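Local coordinates for hypothetical protein (Bacteroides caccae, PDB 4M8R), which is of unknown function but pairs an Ig-like N-terminal domain with a WD40-like domain, probably a beta-propeller, at residues 226-229 and 233-236; 211-216 and 238-243; 142-147 and 179-184; 198-203 and 269-274. All coordinates share one frame; numbering follows the deposited sequence.

Interaction 1: 226-229 and 233-236; sequences LEQS and TKTR. With PO4 (phosphate ion), chain E; EDO (1,2-ethanediol), chain G.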
loop_
_atom_site.group_PDB
_atom_site.type_symbol
_atom_site.label_atom_id
_atom_site.label_comp_id
_atom_site.label_asym_id
_atom_site.label_seq_id
_atom_site.Cartn_x
_atom_site.Cartn_y
_atom_site.Cartn_z
ATOM N N LEU A 226 -21.987 -1.448 -2.976
ATOM C CA LEU A 226 -21.616 -0.125 -2.485
ATOM C C LEU A 226 -20.145 0.197 -2.719
ATOM O O LEU A 226 -19.791 1.353 -2.936
ATOM C CB LEU A 226 -21.894 -0.018 -0.988
ATOM C CG LEU A 226 -23.341 -0.227 -0.542
ATOM C CD1 LEU A 226 -23.413 -0.179 0.974
ATOM C CD2 LEU A 226 -24.260 0.816 -1.155
ATOM N N GLU A 227 -19.283 -0.815 -2.670
ATOM C CA GLU A 227 -17.832 -0.599 -2.756
ATOM C C GLU A 227 -17.355 -0.643 -4.212
ATOM O O GLU A 227 -16.357 -1.289 -4.526
ATOM C CB GLU A 227 -17.090 -1.641 -1.896
ATOM C CG GLU A 227 -17.197 -1.390 -0.398
ATOM C CD GLU A 227 -16.375 -0.191 0.053
ATOM O OE1 GLU A 227 -15.141 -0.339 0.195
ATOM O OE2 GLU A 227 -16.958 0.897 0.270
ATOM N N GLN A 228 -18.049 0.078 -5.089
ATOM C CA GLN A 228 -17.949 -0.170 -6.525
ATOM C C GLN A 228 -18.467 1.048 -7.327
ATOM O O GLN A 228 -19.538 1.579 -7.028
ATOM C CB GLN A 228 -18.715 -1.476 -6.804
ATOM C CG GLN A 228 -19.091 -1.778 -8.237
ATOM C CD GLN A 228 -20.335 -1.042 -8.716
ATOM O OE1 GLN A 228 -20.312 -0.447 -9.785
ATOM N NE2 GLN A 228 -21.419 -1.079 -7.936
ATOM N N SER A 229 -17.703 1.471 -8.341
ATOM C CA SER A 229 -17.854 2.814 -8.971
ATOM C C SER A 229 -19.176 3.117 -9.709
ATOM O O SER A 229 -19.481 4.288 -9.970
ATOM C CB SER A 229 -16.664 3.112 -9.903
ATOM O OG SER A 229 -16.584 2.179 -10.964
ATOM N N THR A 233 -26.154 3.271 -10.185
ATOM C CA THR A 233 -27.083 2.541 -11.047
ATOM C C THR A 233 -27.173 1.036 -10.734
ATOM O O THR A 233 -27.912 0.322 -11.405
ATOM C CB THR A 233 -26.698 2.730 -12.535
ATOM O OG1 THR A 233 -25.327 2.349 -12.740
ATOM C CG2 THR A 233 -26.890 4.187 -12.958
ATOM N N LYS A 234 -26.435 0.561 -9.723
ATOM C CA LYS A 234 -26.357 -0.876 -9.411
ATOM C C LYS A 234 -25.862 -1.113 -7.975
ATOM O O LYS A 234 -24.691 -0.865 -7.661
ATOM C CB LYS A 234 -25.458 -1.576 -10.448
ATOM C CG LYS A 234 -24.728 -2.852 -10.007
ATOM C CD LYS A 234 -25.636 -4.027 -9.676
ATOM C CE LYS A 234 -24.853 -5.197 -9.085
ATOM N NZ LYS A 234 -23.687 -5.648 -9.899
ATOM N N THR A 235 -26.763 -1.596 -7.114
ATOM C CA THR A 235 -26.467 -1.839 -5.694
ATOM C C THR A 235 -26.798 -3.250 -5.201
ATOM O O THR A 235 -26.193 -3.722 -4.242
ATOM C CB THR A 235 -27.228 -0.852 -4.787
ATOM O OG1 THR A 235 -28.641 -1.081 -4.892
ATOM C CG2 THR A 235 -26.924 0.570 -5.179
ATOM N N ARG A 236 -27.765 -3.914 -5.830
ATOM C CA ARG A 236 -28.157 -5.257 -5.425
ATOM C C ARG A 236 -27.083 -6.268 -5.813
ATOM O O ARG A 236 -26.656 -6.298 -6.958
ATOM C CB ARG A 236 -29.469 -5.658 -6.090
ATOM C CG ARG A 236 -30.667 -4.803 -5.720
ATOM C CD ARG A 236 -31.901 -5.222 -6.508
ATOM N NE ARG A 236 -32.917 -4.167 -6.505
ATOM C CZ ARG A 236 -34.109 -4.223 -5.902
ATOM N NH1 ARG A 236 -34.506 -5.305 -5.231
ATOM N NH2 ARG A 236 -34.925 -3.174 -5.984
HETATM P P PO4 E . -30.036 -2.778 -9.148
HETATM O O1 PO4 E . -29.826 -1.474 -9.881
HETATM O O2 PO4 E . -28.896 -2.993 -8.178
HETATM O O3 PO4 E . -31.337 -2.700 -8.381
HETATM O O4 PO4 E . -30.080 -3.930 -10.135
HETATM C C1 EDO G . -20.176 4.237 -1.089
HETATM O O1 EDO G . -18.809 4.112 -1.509
HETATM C C2 EDO G . -21.097 4.392 -2.292
HETATM O O2 EDO G . -22.445 4.346 -1.826
#
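The side-chain amide of Gln228 turns its NE2 toward the main-chain carbonyl of Lys234, and eight residues on the guanidinium of Arg236 takes O3 of a phosphate ion at its edge, close to its own plane. Both groups belong to the long loop that joins strands 217-221 and 239-240, sheet neighbours in the probable beta-propeller domain, and the amide ties one limb of this loop to the other. The bond across is weak: Gln228 NE2 stands 3.3 Å from Lys234 O, and the N-H is well bent, at 134°. CG of Gln228 lies opposite the backbone N (chi1 164°), and a bend at chi2 then lays the amide across to the second limb. OE1 has the firmer partner, the backbone N of Asn230, while NE2 also makes a weak bond to Gly225 O; together these contacts limit rotation of the amide. An inverse gamma turn centred on Glu227 precedes it. The amine of Lys234 leaves the loop altogether and forms a salt bridge with Asp47 of the second subunit, and Arg100 of that subunit donates to Thr233 O. The second limb holds the phosphate, which probably came from the crystallisation liquor, through two backbone N-H groups and one side chain. Arg236 NE donates to phosphate O3 at 2.9 Å, and the chain, extended from CG to NE, runs alongside the anion. Phosphate O2 is gripped by two successive peptides, with Thr235 N at 2.8 Å and Arg236 N, the straighter donor, also at 2.8 Å.

Interaction 2: 211-216 and 238-243; sequences QQRGKG and NFPMPE. With PO4 (phosphate ion), chain D; PO4 (phosphate ion), chain C.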
loop_
_atom_site.group_PDB
_atom_site.type_symbol
_atom_site.label_atom_id
_atom_site.label_comp_id
_atom_site.label_asym_id
_atom_site.label_seq_id
_atom_site.Cartn_x
_atom_site.Cartn_y
_atom_site.Cartn_z
ATOM N N GLN A 211 -28.506 -15.512 4.685
ATOM C CA GLN A 211 -29.765 -15.470 3.949
ATOM C C GLN A 211 -30.167 -16.843 3.457
ATOM O O GLN A 211 -29.320 -17.711 3.258
ATOM C CB GLN A 211 -29.652 -14.536 2.752
ATOM C CG GLN A 211 -29.317 -13.103 3.111
ATOM C CD GLN A 211 -29.308 -12.208 1.891
ATOM O OE1 GLN A 211 -28.527 -12.419 0.962
ATOM N NE2 GLN A 211 -30.172 -11.197 1.887
ATOM N N GLN A 212 -31.470 -17.015 3.252
ATOM C CA GLN A 212 -32.043 -18.295 2.857
ATOM C C GLN A 212 -31.910 -18.502 1.350
ATOM O O GLN A 212 -32.792 -18.119 0.579
ATOM C CB GLN A 212 -33.509 -18.357 3.279
ATOM C CG GLN A 212 -34.158 -19.703 3.041
ATOM C CD GLN A 212 -35.469 -19.841 3.786
ATOM O OE1 GLN A 212 -36.314 -18.943 3.752
ATOM N NE2 GLN A 212 -35.641 -20.960 4.478
ATOM N N ARG A 213 -30.801 -19.116 0.945
ATOM C CA ARG A 213 -30.506 -19.362 -0.469
ATOM C C ARG A 213 -31.457 -20.384 -1.094
ATOM O O ARG A 213 -31.697 -20.355 -2.300
ATOM C CB ARG A 213 -29.052 -19.830 -0.627
ATOM C CG ARG A 213 -28.562 -19.942 -2.065
ATOM C CD ARG A 213 -27.069 -20.220 -2.107
ATOM N NE ARG A 213 -26.562 -20.232 -3.474
ATOM C CZ ARG A 213 -25.324 -20.576 -3.825
ATOM N NH1 ARG A 213 -24.436 -20.949 -2.913
ATOM N NH2 ARG A 213 -24.970 -20.542 -5.104
ATOM N N GLY A 214 -31.986 -21.289 -0.269
ATOM C CA GLY A 214 -32.956 -22.278 -0.727
ATOM C C GLY A 214 -33.628 -22.978 0.439
ATOM O O GLY A 214 -34.367 -22.356 1.199
ATOM N N LYS A 215 -33.364 -24.273 0.579
ATOM C CA LYS A 215 -33.835 -25.035 1.732
ATOM C C LYS A 215 -33.200 -24.521 3.026
ATOM O O LYS A 215 -33.844 -24.506 4.075
ATOM C CB LYS A 215 -33.537 -26.529 1.553
ATOM C CG LYS A 215 -32.053 -26.882 1.567
ATOM C CD LYS A 215 -31.768 -28.232 0.916
ATOM C CE LYS A 215 -30.272 -28.460 0.738
ATOM N NZ LYS A 215 -29.637 -27.464 -0.179
ATOM N N GLY A 216 -31.943 -24.084 2.937
ATOM C CA GLY A 216 -31.193 -23.608 4.100
ATOM C C GLY A 216 -30.524 -22.265 3.893
ATOM O O GLY A 216 -30.786 -21.563 2.908
ATOM N N ASN A 238 -25.611 -10.468 -5.556
ATOM C CA ASN A 238 -25.928 -11.863 -5.326
ATOM C C ASN A 238 -24.649 -12.685 -5.216
ATOM O O ASN A 238 -24.278 -13.414 -6.147
ATOM C CB ASN A 238 -26.820 -12.409 -6.439
ATOM C CG ASN A 238 -27.291 -13.818 -6.151
ATOM O OD1 ASN A 238 -27.682 -14.127 -5.024
ATOM N ND2 ASN A 238 -27.236 -14.689 -7.152
ATOM N N PHE A 239 -23.992 -12.581 -4.059
ATOM C CA PHE A 239 -22.683 -13.199 -3.847
ATOM C C PHE A 239 -22.650 -14.167 -2.653
ATOM O O PHE A 239 -22.059 -13.867 -1.622
ATOM C CB PHE A 239 -21.626 -12.114 -3.646
ATOM C CG PHE A 239 -21.277 -11.347 -4.899
ATOM C CD1 PHE A 239 -20.874 -12.005 -6.044
ATOM C CD2 PHE A 239 -21.299 -9.962 -4.905
ATOM C CE1 PHE A 239 -20.529 -11.300 -7.182
ATOM C CE2 PHE A 239 -20.954 -9.250 -6.037
ATOM C CZ PHE A 239 -20.566 -9.923 -7.176
ATOM N N PRO A 240 -23.277 -15.341 -2.791
ATOM C CA PRO A 240 -23.143 -16.345 -1.741
ATOM C C PRO A 240 -21.779 -17.022 -1.765
ATOM O O PRO A 240 -21.106 -17.018 -2.797
ATOM C CB PRO A 240 -24.231 -17.367 -2.089
ATOM C CG PRO A 240 -24.416 -17.230 -3.563
ATOM C CD PRO A 240 -24.171 -15.777 -3.876
HETATM N N MSE A 241 -21.387 -17.602 -0.637
HETATM C CA MSE A 241 -20.158 -18.377 -0.557
HETATM C C MSE A 241 -20.386 -19.709 -1.208
HETATM O O MSE A 241 -21.503 -20.222 -1.179
HETATM C CB MSE A 241 -19.796 -18.627 0.903
HETATM C CG MSE A 241 -19.430 -17.341 1.633
HETATM SE SE MSE A 241 -17.503 -17.028 1.427
HETATM C CE MSE A 241 -17.022 -18.134 2.969
ATOM N N PRO A 242 -19.330 -20.312 -1.782
ATOM C CA PRO A 242 -19.433 -21.658 -2.332
ATOM C C PRO A 242 -19.368 -22.705 -1.223
ATOM O O PRO A 242 -18.443 -23.512 -1.180
ATOM C CB PRO A 242 -18.206 -21.748 -3.234
ATOM C CG PRO A 242 -17.194 -20.925 -2.519
ATOM C CD PRO A 242 -17.964 -19.774 -1.927
ATOM N N GLU A 243 -20.345 -22.666 -0.324
ATOM C CA GLU A 243 -20.416 -23.597 0.792
ATOM C C GLU A 243 -21.820 -24.175 0.844
ATOM O O GLU A 243 -22.745 -23.590 0.285
ATOM C CB GLU A 243 -20.091 -22.883 2.106
ATOM C CG GLU A 243 -18.727 -22.202 2.130
ATOM C CD GLU A 243 -17.556 -23.176 2.103
ATOM O OE1 GLU A 243 -17.755 -24.374 2.396
ATOM O OE2 GLU A 243 -16.427 -22.740 1.788
HETATM P P PO4 D . -27.786 -18.784 -6.962
HETATM O O1 PO4 D . -28.222 -17.417 -7.431
HETATM O O2 PO4 D . -26.307 -18.990 -7.189
HETATM O O3 PO4 D . -28.069 -18.958 -5.489
HETATM O O4 PO4 D . -28.554 -19.799 -7.769
HETATM P P PO4 C . -21.817 -22.203 -5.839
HETATM O O1 PO4 C . -22.525 -21.804 -7.120
HETATM O O2 PO4 C . -20.360 -22.476 -6.117
HETATM O O3 PO4 C . -21.919 -21.090 -4.838
HETATM O O4 PO4 C . -22.490 -23.412 -5.249
#
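Arg213 lays its guanidinium over the ring of Pro240, and these two residues make up most of the contact. CG of the proline sits above the centre of the flat group, 3.5 Å from Arg213 CZ, so one face rests on hydrocarbon and the edges are left to anions. The two side chains cross at about a right angle. With CG opposite the backbone N (chi1 -172°) and every later torsion also near 180°, the arginine stretches straight out from the turn after strand 208-212 to reach the proline. Its nitrogens then bridge two phosphate ions, probably taken from the crystallisation liquor. Toward the phosphate of chain D, Arg213 NE donates to O3 at 2.8 Å and NH2 to O2 at 2.9 Å, a two-point grip along one edge. On the phosphate of chain C, O3 is shared by Arg213 NH1 at 3.2 Å and NH2 at 3.1 Å, and NH2 makes a further weak bond to O1. Asn238 joins the chain D site, its ND2 lying 2.9 Å from O1 of that phosphate and also bonded to Glu91 of the second subunit. Arg49, Arg89 and Lys105 of that subunit also donate to these phosphates, which makes a basic cluster at the subunit interface whose positive charges the anions probably offset; Pro240 O is itself bonded to Arg49 of that subunit. Within the chain, the weakly bonded strand 239-240 lies at one edge of its sheet, hydrogen-bonded through Phe239 to Asn221. Strand 217-221 lies between it and strand 208-212, and Tyr220 from this middle strand touches both Arg213 and Asn238.

Interaction 3: 142-147 and 179-184; sequences KTWDMS and LDFCTG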
loop_
_atom_site.group_PDB
_atom_site.type_symbol
_atom_site.label_atom_id
_atom_site.label_comp_id
_atom_site.label_asym_id
_atom_site.label_seq_id
_atom_site.Cartn_x
_atom_site.Cartn_y
_atom_site.Cartn_z
ATOM N N LYS A 142 -29.358 17.397 10.166
ATOM C CA LYS A 142 -29.414 16.599 11.406
ATOM C C LYS A 142 -30.277 15.332 11.388
ATOM O O LYS A 142 -30.009 14.402 12.152
ATOM C CB LYS A 142 -29.908 17.471 12.569
ATOM C CG LYS A 142 -29.040 18.671 12.893
ATOM C CD LYS A 142 -29.469 19.314 14.206
ATOM C CE LYS A 142 -28.811 20.670 14.413
ATOM N NZ LYS A 142 -27.322 20.601 14.371
ATOM N N THR A 143 -31.312 15.302 10.549
ATOM C CA THR A 143 -32.339 14.249 10.614
ATOM C C THR A 143 -32.637 13.636 9.245
ATOM O O THR A 143 -32.613 14.330 8.233
ATOM C CB THR A 143 -33.640 14.800 11.242
ATOM O OG1 THR A 143 -33.350 15.239 12.570
ATOM C CG2 THR A 143 -34.732 13.740 11.303
ATOM N N TRP A 144 -32.913 12.332 9.227
ATOM C CA TRP A 144 -33.324 11.630 8.003
ATOM C C TRP A 144 -34.617 10.857 8.247
ATOM O O TRP A 144 -34.767 10.189 9.274
ATOM C CB TRP A 144 -32.239 10.660 7.532
ATOM C CG TRP A 144 -31.018 11.320 6.986
ATOM C CD1 TRP A 144 -30.715 11.525 5.674
ATOM C CD2 TRP A 144 -29.925 11.856 7.739
ATOM N NE1 TRP A 144 -29.499 12.157 5.558
ATOM C CE2 TRP A 144 -28.992 12.373 6.811
ATOM C CE3 TRP A 144 -29.644 11.958 9.109
ATOM C CZ2 TRP A 144 -27.801 12.979 7.206
ATOM C CZ3 TRP A 144 -28.461 12.563 9.503
ATOM C CH2 TRP A 144 -27.550 13.064 8.551
ATOM N N ASP A 145 -35.540 10.948 7.293
ATOM C CA ASP A 145 -36.855 10.332 7.425
ATOM C C ASP A 145 -36.755 8.830 7.186
ATOM O O ASP A 145 -36.220 8.394 6.168
ATOM C CB ASP A 145 -37.831 10.973 6.435
ATOM C CG ASP A 145 -39.212 10.341 6.468
ATOM O OD1 ASP A 145 -39.611 9.770 7.510
ATOM O OD2 ASP A 145 -39.902 10.430 5.433
HETATM N N MSE A 146 -37.286 8.048 8.125
HETATM C CA MSE A 146 -37.155 6.597 8.098
HETATM C C MSE A 146 -38.480 5.928 7.861
HETATM O O MSE A 146 -38.630 4.734 8.124
HETATM C CB MSE A 146 -36.590 6.185 9.454
HETATM C CG MSE A 146 -35.690 4.958 9.366
HETATM SE SE MSE A 146 -35.231 4.318 11.178
HETATM C CE MSE A 146 -37.015 3.824 11.830
ATOM N N SER A 147 -39.453 6.676 7.337
ATOM C CA SER A 147 -40.840 6.198 7.260
ATOM C C SER A 147 -41.107 5.212 6.119
ATOM O O SER A 147 -42.110 4.503 6.139
ATOM C CB SER A 147 -41.808 7.381 7.157
ATOM O OG SER A 147 -41.552 8.147 5.995
ATOM N N LEU A 179 -29.308 3.092 3.553
ATOM C CA LEU A 179 -29.826 4.455 3.565
ATOM C C LEU A 179 -28.682 5.414 3.280
ATOM O O LEU A 179 -27.748 5.493 4.061
ATOM C CB LEU A 179 -30.447 4.794 4.923
ATOM C CG LEU A 179 -30.795 6.274 5.107
ATOM C CD1 LEU A 179 -31.863 6.701 4.109
ATOM C CD2 LEU A 179 -31.245 6.540 6.533
ATOM N N ASP A 180 -28.776 6.143 2.171
ATOM C CA ASP A 180 -27.724 7.059 1.730
ATOM C C ASP A 180 -27.924 8.421 2.383
ATOM O O ASP A 180 -28.950 9.059 2.172
ATOM C CB ASP A 180 -27.767 7.190 0.199
ATOM C CG ASP A 180 -26.624 8.029 -0.369
ATOM O OD1 ASP A 180 -26.129 8.948 0.317
ATOM O OD2 ASP A 180 -26.220 7.770 -1.525
ATOM N N PHE A 181 -26.952 8.865 3.178
ATOM C CA PHE A 181 -27.063 10.159 3.863
ATOM C C PHE A 181 -27.115 11.355 2.909
ATOM O O PHE A 181 -27.755 12.351 3.220
ATOM C CB PHE A 181 -25.908 10.384 4.856
ATOM C CG PHE A 181 -26.004 9.577 6.135
ATOM C CD1 PHE A 181 -27.226 9.269 6.720
ATOM C CD2 PHE A 181 -24.844 9.179 6.784
ATOM C CE1 PHE A 181 -27.281 8.544 7.899
ATOM C CE2 PHE A 181 -24.897 8.463 7.967
ATOM C CZ PHE A 181 -26.117 8.146 8.526
ATOM N N CYS A 182 -26.444 11.259 1.763
ATOM C CA CYS A 182 -26.444 12.344 0.771
ATOM C C CYS A 182 -27.841 12.677 0.245
ATOM O O CYS A 182 -28.179 13.841 0.093
ATOM C CB CYS A 182 -25.559 11.993 -0.426
ATOM S SG CYS A 182 -23.813 11.739 -0.054
ATOM N N THR A 183 -28.634 11.646 -0.042
ATOM C CA THR A 183 -29.941 11.812 -0.685
ATOM C C THR A 183 -31.129 11.449 0.191
ATOM O O THR A 183 -32.249 11.839 -0.108
ATOM C CB THR A 183 -30.038 10.935 -1.944
ATOM O OG1 THR A 183 -29.786 9.566 -1.597
ATOM C CG2 THR A 183 -29.023 11.392 -2.987
ATOM N N GLY A 184 -30.898 10.695 1.262
ATOM C CA GLY A 184 -31.992 10.173 2.082
ATOM C C GLY A 184 -32.758 9.043 1.408
ATOM O O GLY A 184 -33.818 8.639 1.885
#
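Strand 143-145 passes the turn that ends strand 173-180 with Trp144 nearest Gly184, their CA atoms 6.2 Å apart, and the indole of Trp144 reaches over this turn to Phe181. Trp144 CG stands opposite the carbonyl carbon (chi1 -70°), which swings the indole over the turn. The indole nitrogen supplies the polar link: Trp144 NE1 donates to Phe181 O at 2.9 Å, arriving in the carbonyl plane on a lone pair, with the oxygen near the indole plane. The N-H is fairly straight at 158°. The same residue offers its ring, for Phe181 CD1 lies over one face of the indole, 3.6 Å from Trp144 CE2. The two planes are inclined by 40°, an oblique pairing that is neither a stack nor edge-to-face. Gly184 CA comes to the indole edge, 4.0 Å from Trp144 CD1, and Leu179 CD2 lies near Trp144 CB, at 4.4 Å. The turn is braced from within: Asp180 OD1 accepts from Cys182 N in an Asx turn and Asp180 O from Gly184 N, while Asp180 OD2 forms a salt bridge with Arg84 outside it. Phe181 also stacks on Tyr120 and meets Tyr162 edge-to-face. The contact thus joins two four-stranded antiparallel sheets, probably consecutive propeller blades. In one, strand 143-145 is outermost beside 128-133, and the C-terminal strand 419-422 completes the opposite border, consistent with ring closure; in the other, strand 173-180 runs between 163-170 and 186-188.

Interaction 4: 198-203 and 269-274; sequences ALVIGS and EIILLS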
loop_
_atom_site.group_PDB
_atom_site.type_symbol
_atom_site.label_atom_id
_atom_site.label_comp_id
_atom_site.label_asym_id
_atom_site.label_seq_id
_atom_site.Cartn_x
_atom_site.Cartn_y
_atom_site.Cartn_z
ATOM N N ALA A 198 -29.654 -12.230 9.640
ATOM C CA ALA A 198 -28.812 -11.240 10.303
ATOM C C ALA A 198 -27.789 -10.639 9.363
ATOM O O ALA A 198 -27.358 -11.282 8.414
ATOM C CB ALA A 198 -28.085 -11.881 11.478
ATOM N N LEU A 199 -27.415 -9.392 9.628
ATOM C CA LEU A 199 -26.221 -8.819 9.039
ATOM C C LEU A 199 -25.051 -9.245 9.904
ATOM O O LEU A 199 -25.211 -9.504 11.099
ATOM C CB LEU A 199 -26.300 -7.300 9.015
ATOM C CG LEU A 199 -27.370 -6.688 8.121
ATOM C CD1 LEU A 199 -27.259 -5.171 8.171
ATOM C CD2 LEU A 199 -27.238 -7.188 6.690
ATOM N N VAL A 200 -23.872 -9.313 9.302
ATOM C CA VAL A 200 -22.671 -9.702 10.022
ATOM C C VAL A 200 -21.569 -8.687 9.741
ATOM O O VAL A 200 -21.207 -8.455 8.585
ATOM C CB VAL A 200 -22.205 -11.109 9.623
ATOM C CG1 VAL A 200 -21.056 -11.561 10.511
ATOM C CG2 VAL A 200 -23.360 -12.101 9.724
ATOM N N ILE A 201 -21.049 -8.090 10.807
ATOM C CA ILE A 201 -20.011 -7.086 10.694
ATOM C C ILE A 201 -18.695 -7.603 11.263
ATOM O O ILE A 201 -18.646 -8.687 11.839
ATOM C CB ILE A 201 -20.425 -5.785 11.401
ATOM C CG1 ILE A 201 -20.761 -6.030 12.873
ATOM C CG2 ILE A 201 -21.625 -5.175 10.690
ATOM C CD1 ILE A 201 -20.995 -4.750 13.641
ATOM N N GLY A 202 -17.628 -6.827 11.085
ATOM C CA GLY A 202 -16.328 -7.161 11.654
ATOM C C GLY A 202 -15.353 -7.878 10.734
ATOM O O GLY A 202 -14.256 -8.221 11.169
ATOM N N SER A 203 -15.723 -8.119 9.476
ATOM C CA SER A 203 -14.809 -8.801 8.552
ATOM C C SER A 203 -13.592 -7.939 8.255
ATOM O O SER A 203 -12.492 -8.455 8.072
ATOM C CB SER A 203 -15.501 -9.176 7.241
ATOM O OG SER A 203 -15.902 -8.027 6.520
ATOM N N GLU A 269 -14.000 -16.995 10.108
ATOM C CA GLU A 269 -14.551 -18.331 9.883
ATOM C C GLU A 269 -15.750 -18.617 10.781
ATOM O O GLU A 269 -16.693 -19.291 10.362
ATOM C CB GLU A 269 -13.468 -19.389 10.093
ATOM C CG GLU A 269 -12.362 -19.323 9.049
ATOM C CD GLU A 269 -11.219 -20.288 9.308
ATOM O OE1 GLU A 269 -11.427 -21.313 9.993
ATOM O OE2 GLU A 269 -10.105 -20.026 8.815
ATOM N N ILE A 270 -15.706 -18.103 12.009
ATOM C CA ILE A 270 -16.788 -18.274 12.974
ATOM C C ILE A 270 -17.524 -16.951 13.179
ATOM O O ILE A 270 -16.893 -15.894 13.290
ATOM C CB ILE A 270 -16.252 -18.764 14.339
ATOM C CG1 ILE A 270 -15.325 -19.981 14.169
ATOM C CG2 ILE A 270 -17.401 -19.099 15.284
ATOM C CD1 ILE A 270 -16.000 -21.227 13.632
ATOM N N ILE A 271 -18.855 -17.019 13.235
ATOM C CA ILE A 271 -19.700 -15.844 13.426
ATOM C C ILE A 271 -20.514 -15.981 14.704
ATOM O O ILE A 271 -21.123 -17.017 14.945
ATOM C CB ILE A 271 -20.660 -15.639 12.233
ATOM C CG1 ILE A 271 -19.863 -15.252 10.975
ATOM C CG2 ILE A 271 -21.694 -14.565 12.555
ATOM C CD1 ILE A 271 -20.630 -15.366 9.670
ATOM N N LEU A 272 -20.542 -14.920 15.503
ATOM C CA LEU A 272 -21.308 -14.898 16.748
ATOM C C LEU A 272 -22.679 -14.275 16.515
ATOM O O LEU A 272 -22.781 -13.167 15.998
ATOM C CB LEU A 272 -20.574 -14.093 17.827
ATOM C CG LEU A 272 -19.317 -14.697 18.460
ATOM C CD1 LEU A 272 -18.208 -14.884 17.434
ATOM C CD2 LEU A 272 -18.844 -13.803 19.596
ATOM N N LEU A 273 -23.724 -14.992 16.906
ATOM C CA LEU A 273 -25.086 -14.481 16.841
ATOM C C LEU A 273 -25.755 -14.637 18.199
ATOM O O LEU A 273 -25.275 -15.368 19.067
ATOM C CB LEU A 273 -25.899 -15.255 15.805
ATOM C CG LEU A 273 -25.305 -15.395 14.405
ATOM C CD1 LEU A 273 -26.028 -16.486 13.623
ATOM C CD2 LEU A 273 -25.376 -14.068 13.675
ATOM N N SER A 274 -26.867 -13.936 18.375
ATOM C CA SER A 274 -27.745 -14.163 19.513
ATOM C C SER A 274 -29.162 -14.357 18.995
ATOM O O SER A 274 -29.549 -13.765 17.982
ATOM C CB SER A 274 -27.679 -12.999 20.506
ATOM O OG SER A 274 -28.208 -11.806 19.950
#
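Ile271 and Val200 point at each other from their two strands, tip to tip. Along Ile271, CB is still 4.4 Å from Val200 CG1, and the branches beyond it do the touching. CG2 makes the closest approach, 3.7 Å to Val200 CG1, and it also brushes the second methyl, Val200 CG2. On the other branch, Ile271 CG1 lies 3.9 Å from Val200 CG1, and the terminal CD1 stays at the same 3.9 Å from that atom. A single valine methyl is therefore cupped by three carbons of the isoleucine. It is placed there by a first torsion of -173°, which sets Val200 CG1 opposite the backbone N and extends it toward the other strand. One pair further along, Ala198 CB meets Leu273 CD2 at 4.1 Å, the leucine's end bending in to reach the small methyl. The meeting is wholly apolar and leaves the main chains well apart, with the CA atoms of Val200 and Ile271 7.6 Å from each other. Phe264 of the intervening strand touches both Val200 and Ile271, and Ile210 touches Val200 and Leu273. Strand 262-264 lies between 196-201, to which it is parallel, and 270-276, to which it is antiparallel. The eight-stranded sheet can be read as two four-stranded propeller blades sharing this parallel junction, and the contact packs one against the other.

Overall arrangement
All four contacts lie in the WD40-like domain, a domain of unknown function whose bound groups here include phosphate ions. Interaction 1 is nested within the chain loop closed by interaction 2, with centres about 20 Å apart, and both face the second subunit and bind phosphate. Interaction 2 lies in turn inside the loop closed by interaction 4; their centres are about 15 Å apart, and strands 208-212 and 196-201 are neighbours in one sheet. Interaction 3 comes earlier in the chain, across the chain's centre from interactions 2 and 4, at about 30 and 26 Å between centres. Its nearest atoms approach interaction 1 to about 7 Å without touching. Interactions 3 and 4 are buried; 1 and 2 are only partly buried.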